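Endo-beta-1,4-glucanase (Bacillus licheniformis, PDB 2JEN) hydrolyses beta-1,4-glucan chains, xyloglucan of the plant cell wall among them, as an endo-acting glycoside hydrolase of family 12. Local coordinates at residues S106-T110 with V235-E239; H141-K145 with T232-S236; P152-I156 with L229-K233. The protein carries 1 engineered substitution. The contacts are given in a common frame with arbitrary orientation. Residues are numbered along the deposited sequence.

Interaction 1 (S106-T110 with V235-E239); sequences SGFPT and VSSVE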
loop_
_atom_site.group_PDB
_atom_site.type_symbol
_atom_site.label_atom_id
_atom_site.label_comp_id
_atom_site.label_asym_id
_atom_site.label_seq_id
_atom_site.Cartn_x
_atom_site.Cartn_y
_atom_site.Cartn_z
ATOM N N SER A 106 -35.391 -6.364 -3.351
ATOM C CA SER A 106 -35.159 -6.640 -1.952
ATOM C C SER A 106 -36.429 -7.004 -1.199
ATOM O O SER A 106 -36.395 -7.680 -0.196
ATOM C CB SER A 106 -34.497 -5.427 -1.291
ATOM O OG SER A 106 -35.278 -4.247 -1.372
ATOM N N GLY A 107 -37.549 -6.505 -1.690
ATOM C CA GLY A 107 -38.806 -6.616 -0.975
ATOM C C GLY A 107 -39.094 -5.482 -0.009
ATOM O O GLY A 107 -40.156 -5.451 0.629
ATOM N N PHE A 108 -38.193 -4.496 0.073
ATOM C CA PHE A 108 -38.399 -3.302 0.906
ATOM C C PHE A 108 -38.866 -2.165 0.027
ATOM O O PHE A 108 -38.486 -2.081 -1.150
ATOM C CB PHE A 108 -37.107 -2.969 1.678
ATOM C CG PHE A 108 -36.654 -4.099 2.532
ATOM C CD1 PHE A 108 -37.432 -4.521 3.598
ATOM C CD2 PHE A 108 -35.510 -4.832 2.229
ATOM C CE1 PHE A 108 -37.056 -5.613 4.334
ATOM C CE2 PHE A 108 -35.125 -5.892 2.975
ATOM C CZ PHE A 108 -35.925 -6.307 4.037
ATOM N N PRO A 109 -39.719 -1.279 0.554
ATOM C CA PRO A 109 -40.219 -1.267 1.935
ATOM C C PRO A 109 -41.395 -2.197 2.129
ATOM O O PRO A 109 -42.099 -2.501 1.167
ATOM C CB PRO A 109 -40.670 0.189 2.111
ATOM C CG PRO A 109 -41.152 0.559 0.769
ATOM C CD PRO A 109 -40.224 -0.132 -0.207
ATOM N N THR A 110 -41.568 -2.685 3.356
ATOM C CA THR A 110 -42.703 -3.512 3.722
ATOM C C THR A 110 -43.316 -2.986 5.008
ATOM O O THR A 110 -42.633 -2.819 6.018
ATOM C CB THR A 110 -42.310 -5.013 3.811
ATOM O OG1 THR A 110 -43.465 -5.839 4.028
ATOM C CG2 THR A 110 -41.299 -5.356 4.865
ATOM N N VAL A 235 -40.591 -1.382 7.304
ATOM C CA VAL A 235 -39.212 -1.831 7.305
ATOM C C VAL A 235 -38.569 -1.403 5.981
ATOM O O VAL A 235 -39.065 -1.709 4.899
ATOM C CB VAL A 235 -39.097 -3.340 7.522
ATOM C CG1 VAL A 235 -37.635 -3.794 7.476
ATOM C CG2 VAL A 235 -39.814 -3.787 8.821
ATOM N N SER A 236 -37.480 -0.645 6.084
ATOM C CA SER A 236 -36.795 -0.055 4.942
ATOM C C SER A 236 -35.547 -0.829 4.509
ATOM O O SER A 236 -35.157 -0.748 3.361
ATOM C CB SER A 236 -36.376 1.365 5.269
ATOM O OG SER A 236 -37.480 2.108 5.708
ATOM N N SER A 237 -34.940 -1.547 5.437
ATOM C CA SER A 237 -33.606 -2.138 5.240
ATOM C C SER A 237 -33.407 -3.275 6.198
ATOM O O SER A 237 -33.825 -3.178 7.354
ATOM C CB SER A 237 -32.587 -1.003 5.528
ATOM O OG SER A 237 -31.250 -1.402 5.422
ATOM N N VAL A 238 -32.681 -4.320 5.761
ATOM C CA VAL A 238 -32.041 -5.286 6.637
ATOM C C VAL A 238 -30.588 -5.331 6.216
ATOM O O VAL A 238 -30.278 -5.600 5.048
ATOM C CB VAL A 238 -32.673 -6.681 6.562
ATOM C CG1 VAL A 238 -31.879 -7.697 7.347
ATOM C CG2 VAL A 238 -34.142 -6.620 7.037
ATOM N N GLU A 239 -29.731 -5.037 7.172
ATOM C CA GLU A 239 -28.287 -5.008 6.968
ATOM C C GLU A 239 -27.638 -5.979 7.932
ATOM O O GLU A 239 -28.188 -6.233 9.016
ATOM C CB GLU A 239 -27.724 -3.598 7.212
ATOM C CG GLU A 239 -28.526 -2.510 6.563
ATOM C CD GLU A 239 -27.964 -1.119 6.660
ATOM O OE1 GLU A 239 -26.908 -0.914 7.285
ATOM O OE2 GLU A 239 -28.621 -0.209 6.099
#

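Interaction 2 (H141-K145 with T232-S236); sequences HNTNK and TKYVS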
loop_
_atom_site.group_PDB
_atom_site.type_symbol
_atom_site.label_atom_id
_atom_site.label_comp_id
_atom_site.label_asym_id
_atom_site.label_seq_id
_atom_site.Cartn_x
_atom_site.Cartn_y
_atom_site.Cartn_z
ATOM N N HIS A 141 -38.964 3.432 8.859
ATOM C CA HIS A 141 -39.419 4.792 8.588
ATOM C C HIS A 141 -40.935 4.840 8.669
ATOM O O HIS A 141 -41.604 3.817 8.573
ATOM C CB HIS A 141 -39.030 5.232 7.177
ATOM C CG HIS A 141 -37.562 5.473 6.958
ATOM N ND1 HIS A 141 -36.671 4.465 6.612
ATOM C CD2 HIS A 141 -36.866 6.630 6.927
ATOM C CE1 HIS A 141 -35.472 5.018 6.435
ATOM N NE2 HIS A 141 -35.571 6.327 6.609
ATOM N N ASN A 142 -41.472 6.055 8.756
ATOM C CA ASN A 142 -42.908 6.235 8.512
ATOM C C ASN A 142 -43.263 6.195 7.019
ATOM O O ASN A 142 -44.392 5.772 6.605
ATOM C CB ASN A 142 -43.397 7.564 9.076
ATOM C CG ASN A 142 -43.469 7.578 10.485
ATOM O OD1 ASN A 142 -43.957 6.640 11.098
ATOM N ND2 ASN A 142 -43.081 8.711 11.070
ATOM N N THR A 143 -42.348 6.726 6.194
ATOM C CA THR A 143 -42.474 6.843 4.716
ATOM C C THR A 143 -42.122 5.513 4.001
ATOM O O THR A 143 -41.189 4.848 4.419
ATOM C CB THR A 143 -41.540 7.999 4.143
ATOM O OG1 THR A 143 -41.778 8.206 2.738
ATOM C CG2 THR A 143 -40.045 7.692 4.349
ATOM N N ASN A 144 -42.861 5.162 2.931
ATOM C CA ASN A 144 -42.490 4.102 1.993
ATOM C C ASN A 144 -41.748 4.662 0.782
ATOM O O ASN A 144 -41.535 3.934 -0.204
ATOM C CB ASN A 144 -43.685 3.276 1.553
ATOM C CG ASN A 144 -44.673 4.058 0.730
ATOM O OD1 ASN A 144 -44.611 5.286 0.656
ATOM N ND2 ASN A 144 -45.629 3.331 0.122
ATOM N N LYS A 145 -41.299 5.904 0.867
ATOM C CA LYS A 145 -40.472 6.502 -0.179
ATOM C C LYS A 145 -39.224 7.143 0.450
ATOM O O LYS A 145 -38.927 8.316 0.272
ATOM C CB LYS A 145 -41.287 7.533 -0.957
ATOM C CG LYS A 145 -42.450 6.924 -1.733
ATOM C CD LYS A 145 -41.981 6.004 -2.875
ATOM C CE LYS A 145 -43.125 5.618 -3.836
ATOM N NZ LYS A 145 -43.842 4.351 -3.492
ATOM N N THR A 232 -47.899 0.725 11.701
ATOM C CA THR A 232 -47.975 1.616 10.552
ATOM C C THR A 232 -46.574 1.847 9.911
ATOM O O THR A 232 -46.466 2.358 8.800
ATOM C CB THR A 232 -48.544 2.999 10.878
ATOM O OG1 THR A 232 -47.755 3.655 11.874
ATOM C CG2 THR A 232 -49.975 2.869 11.379
ATOM N N LYS A 233 -45.520 1.545 10.652
ATOM C CA LYS A 233 -44.194 1.816 10.120
ATOM C C LYS A 233 -43.770 0.773 9.093
ATOM O O LYS A 233 -44.271 -0.354 9.036
ATOM C CB LYS A 233 -43.188 1.980 11.249
ATOM C CG LYS A 233 -43.419 3.272 11.993
ATOM C CD LYS A 233 -42.628 3.301 13.245
ATOM C CE LYS A 233 -42.659 4.663 13.886
ATOM N NZ LYS A 233 -41.839 4.683 15.137
ATOM N N TYR A 234 -42.837 1.201 8.271
ATOM C CA TYR A 234 -42.267 0.369 7.214
ATOM C C TYR A 234 -40.882 -0.101 7.576
ATOM O O TYR A 234 -40.064 0.692 8.055
ATOM C CB TYR A 234 -42.141 1.194 5.918
ATOM C CG TYR A 234 -43.464 1.506 5.293
ATOM C CD1 TYR A 234 -44.156 2.649 5.650
ATOM C CD2 TYR A 234 -44.017 0.659 4.347
ATOM C CE1 TYR A 234 -45.401 2.930 5.075
ATOM C CE2 TYR A 234 -45.279 0.927 3.793
ATOM C CZ TYR A 234 -45.926 2.071 4.146
ATOM O OH TYR A 234 -47.167 2.352 3.582
ATOM N N VAL A 235 -40.591 -1.382 7.304
ATOM C CA VAL A 235 -39.212 -1.831 7.305
ATOM C C VAL A 235 -38.569 -1.403 5.981
ATOM O O VAL A 235 -39.065 -1.709 4.899
ATOM C CB VAL A 235 -39.097 -3.340 7.522
ATOM C CG1 VAL A 235 -37.635 -3.794 7.476
ATOM C CG2 VAL A 235 -39.814 -3.787 8.821
ATOM N N SER A 236 -37.480 -0.645 6.084
ATOM C CA SER A 236 -36.795 -0.055 4.942
ATOM C C SER A 236 -35.547 -0.829 4.509
ATOM O O SER A 236 -35.157 -0.748 3.361
ATOM C CB SER A 236 -36.376 1.365 5.269
ATOM O OG SER A 236 -37.480 2.108 5.708
HETATM O O HOH W 1 -46.378 4.956 7.998
HETATM O O HOH W 2 -39.421 2.737 3.920
#

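Interaction 3 (P152-I156 with L229-K233); sequences PTDAI and LSKTK. Engineered in segment 152-156: Ala-155 (natural residue Glu).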
loop_
_atom_site.group_PDB
_atom_site.type_symbol
_atom_site.label_atom_id
_atom_site.label_comp_id
_atom_site.label_asym_id
_atom_site.label_seq_id
_atom_site.Cartn_x
_atom_site.Cartn_y
_atom_site.Cartn_z
ATOM N N PRO A 152 -34.361 7.773 9.612
ATOM C CA PRO A 152 -35.212 6.714 10.154
ATOM C C PRO A 152 -35.923 7.123 11.429
ATOM O O PRO A 152 -35.487 8.045 12.135
ATOM C CB PRO A 152 -34.226 5.582 10.440
ATOM C CG PRO A 152 -33.106 5.829 9.519
ATOM C CD PRO A 152 -32.968 7.317 9.461
ATOM N N THR A 153 -36.978 6.382 11.727
ATOM C CA THR A 153 -37.662 6.535 13.000
ATOM C C THR A 153 -37.199 5.534 14.061
ATOM O O THR A 153 -37.291 5.796 15.272
ATOM C CB THR A 153 -39.196 6.399 12.824
ATOM O OG1 THR A 153 -39.474 5.148 12.209
ATOM C CG2 THR A 153 -39.731 7.521 11.961
ATOM N N ASP A 154 -36.715 4.378 13.635
ATOM C CA ASP A 154 -36.326 3.313 14.522
ATOM C C ASP A 154 -35.251 2.455 13.867
ATOM O O ASP A 154 -35.220 2.295 12.649
ATOM C CB ASP A 154 -37.503 2.361 14.807
ATOM C CG ASP A 154 -38.748 3.060 15.330
ATOM O OD1 ASP A 154 -39.536 3.557 14.511
ATOM O OD2 ASP A 154 -38.930 3.115 16.569
ATOM N N ALA A 155 -34.404 1.913 14.723
ATOM C CA ALA A 155 -33.427 0.905 14.393
ATOM C C ALA A 155 -33.625 -0.293 15.295
ATOM O O ALA A 155 -33.799 -0.125 16.516
ATOM C CB ALA A 155 -32.011 1.425 14.557
ATOM N N ILE A 156 -33.538 -1.499 14.718
ATOM C CA ILE A 156 -33.487 -2.728 15.475
ATOM C C ILE A 156 -32.150 -3.399 15.184
ATOM O O ILE A 156 -31.796 -3.544 14.019
ATOM C CB ILE A 156 -34.640 -3.652 15.103
ATOM C CG1 ILE A 156 -35.974 -2.981 15.373
ATOM C CG2 ILE A 156 -34.499 -4.999 15.805
ATOM C CD1 ILE A 156 -37.165 -3.798 14.749
ATOM N N LEU A 229 -43.588 0.004 19.220
ATOM C CA LEU A 229 -43.450 0.151 17.782
ATOM C C LEU A 229 -44.824 0.045 17.149
ATOM O O LEU A 229 -45.538 -0.939 17.396
ATOM C CB LEU A 229 -42.517 -0.948 17.278
ATOM C CG LEU A 229 -42.081 -0.913 15.815
ATOM C CD1 LEU A 229 -41.288 0.358 15.502
ATOM C CD2 LEU A 229 -41.263 -2.153 15.558
ATOM N N SER A 230 -45.180 1.036 16.339
ATOM C CA SER A 230 -46.419 1.022 15.598
ATOM C C SER A 230 -46.340 0.185 14.336
ATOM O O SER A 230 -45.388 0.296 13.578
ATOM C CB SER A 230 -46.803 2.446 15.229
ATOM O OG SER A 230 -47.939 2.432 14.361
ATOM N N LYS A 231 -47.366 -0.617 14.045
ATOM C CA LYS A 231 -47.337 -1.393 12.795
ATOM C C LYS A 231 -47.672 -0.576 11.546
ATOM O O LYS A 231 -47.616 -1.116 10.429
ATOM C CB LYS A 231 -48.130 -2.689 12.900
ATOM C CG LYS A 231 -47.565 -3.663 13.954
ATOM C CD LYS A 231 -48.160 -5.052 13.867
ATOM C CE LYS A 231 -47.780 -5.943 15.017
ATOM N NZ LYS A 231 -48.389 -7.296 14.904
ATOM N N THR A 232 -47.899 0.725 11.701
ATOM C CA THR A 232 -47.975 1.616 10.552
ATOM C C THR A 232 -46.574 1.847 9.911
ATOM O O THR A 232 -46.466 2.358 8.800
ATOM C CB THR A 232 -48.544 2.999 10.878
ATOM O OG1 THR A 232 -47.755 3.655 11.874
ATOM C CG2 THR A 232 -49.975 2.869 11.379
ATOM N N LYS A 233 -45.520 1.545 10.652
ATOM C CA LYS A 233 -44.194 1.816 10.120
ATOM C C LYS A 233 -43.770 0.773 9.093
ATOM O O LYS A 233 -44.271 -0.354 9.036
ATOM C CB LYS A 233 -43.188 1.980 11.249
ATOM C CG LYS A 233 -43.419 3.272 11.993
ATOM C CD LYS A 233 -42.628 3.301 13.245
ATOM C CE LYS A 233 -42.659 4.663 13.886
ATOM N NZ LYS A 233 -41.839 4.683 15.137
HETATM O O HOH W 3 -41.360 3.265 17.826
#

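Interaction 1 (S106-T110 with V235-E239)
A short antiparallel pairing, extended by aromatic packing, fastens the loop 106-110 to strand 234-244 inside the beta-sandwich of this family 12 enzyme. Thr-110 and Val-235 form a hydrogen-bonded pair: Thr-110 N donates to Val-235 O (3.1 Å) and Val-235 N to Thr-110 O (2.8 Å). The same carbonyl, Val-235 O, also takes a CA-H...O contact from Pro-109 CA at 3.2 Å. The peptide before Pro-109 is cis; just ahead of it the CA-to-CB bond of Phe-108 points toward the strand, with Phe-108 CE1 3.7 Å from Val-235 CG1, Phe-108 CZ 3.5 Å from Val-238 CG2 and Ser-237 N over one ring face. An ST turn, Phe-108 N to Ser-106 OG at 3.3 Å, bends the loop here. Ser-236 and Ser-237 form a classic beta bulge opposite Trp-139 of strand 131-141. Phe-108 and Val-238 pack on Val-258 of strand 247-260, and Val-235 on Ile-118 of strand 118-128: the contact is made within one sheet, and its apolar side chains face the other.

Interaction 2 (H141-K145 with T232-S236)
His-141 and Tyr-234 make an antiparallel hydrogen-bonded pair, with His-141 N donating to Tyr-234 O (3.1 Å) and Tyr-234 N to His-141 O (2.9 Å). Beyond it the chain 142-145 leaves the sheet, and an ST turn, Lys-145 N to Thr-143 OG1 at 3.0 Å, shapes the departure. Two waters bridge the segments: one donates to Asn-142 O (2.6 Å) and Thr-232 O (2.7 Å), the other to Thr-143 O (2.8 Å) while bonding Ser-236 OG (2.7 Å). Among the side chains, His-141 ND1 and Ser-236 OG share a hydrogen bond of 2.7 Å, and the Ser-150 carbonyl holds His-141 NE2. The Tyr-234 ring meets two kinds of atom: Asn-144 CB over its face, 3.6 Å from the centroid, as a CH-pi contact, and at its edge the carbonyl Asn-142 O, 3.3 Å from Tyr-234 CD1. The pairing joins the end of strand 131-141 to the start of strand 234-244, whose Val-235 bonds to Thr-110 of strand 110-111, while Trp-96 meets the His-141 ring edge-to-face.

Interaction 3 (P152-I156 with L229-K233)
A salt bridge to a buried aspartate at a classic beta bulge links the start of strand 154-163 to the loop that follows helix 215-225. Thr-153 and Asp-154 are the two bulge residues, both facing Leu-140 of strand 131-141; the next residue, Ala-155, is an engineered substitution for the natural Glu. Across the gap a type I turn from Ser-230 to Lys-233 ends on the lysine whose extended side chain reaches the strand. Lys-233 NZ donates to Asp-154 OD1 at 2.6 Å, and Thr-153 OG1 donates to the same oxygen at 2.8 Å. A water donates to Asp-154 OD2 (2.7 Å) and accepts a weak bond from Lys-233 NZ (3.1 Å); Asn-198 also bonds OD2. Apolar atoms flank the charges: Leu-229 CD1 lies 3.7 Å from Asp-154 CG, and Leu-229 CD2 makes a looser approach of 4.5 Å to Ile-156 CD1. With the CA atoms of Asp-154 and Leu-229 8.4 Å apart, side chains bridge the gap, and the aspartate's charge is balanced by one lysine and further satisfied by neutral donors.

Interactions 1 and 2 tie different partners to the first residues of strand 234-244: the loop ending in strand 110-111 bonds to Val-235, the end of strand 131-141 to Tyr-234, so this strand start is paired from two neighbours. They touch where Pro-109 packs on Tyr-234 and Asn-144. Interaction 3 uses the turn just ahead of that strand and shares Lys-233 with interaction 2; His-141 and Asn-142 pack there against Thr-153. Interaction 1 is buried and largely apolar beyond its backbone pair. Waters bridge both others, from backbone carbonyls in the partly buried interaction 2 and beside the salt bridge in interaction 3, whose backbones are too distant for sheet pairing and which relies chiefly on that bridge, with Leu-229 beside it.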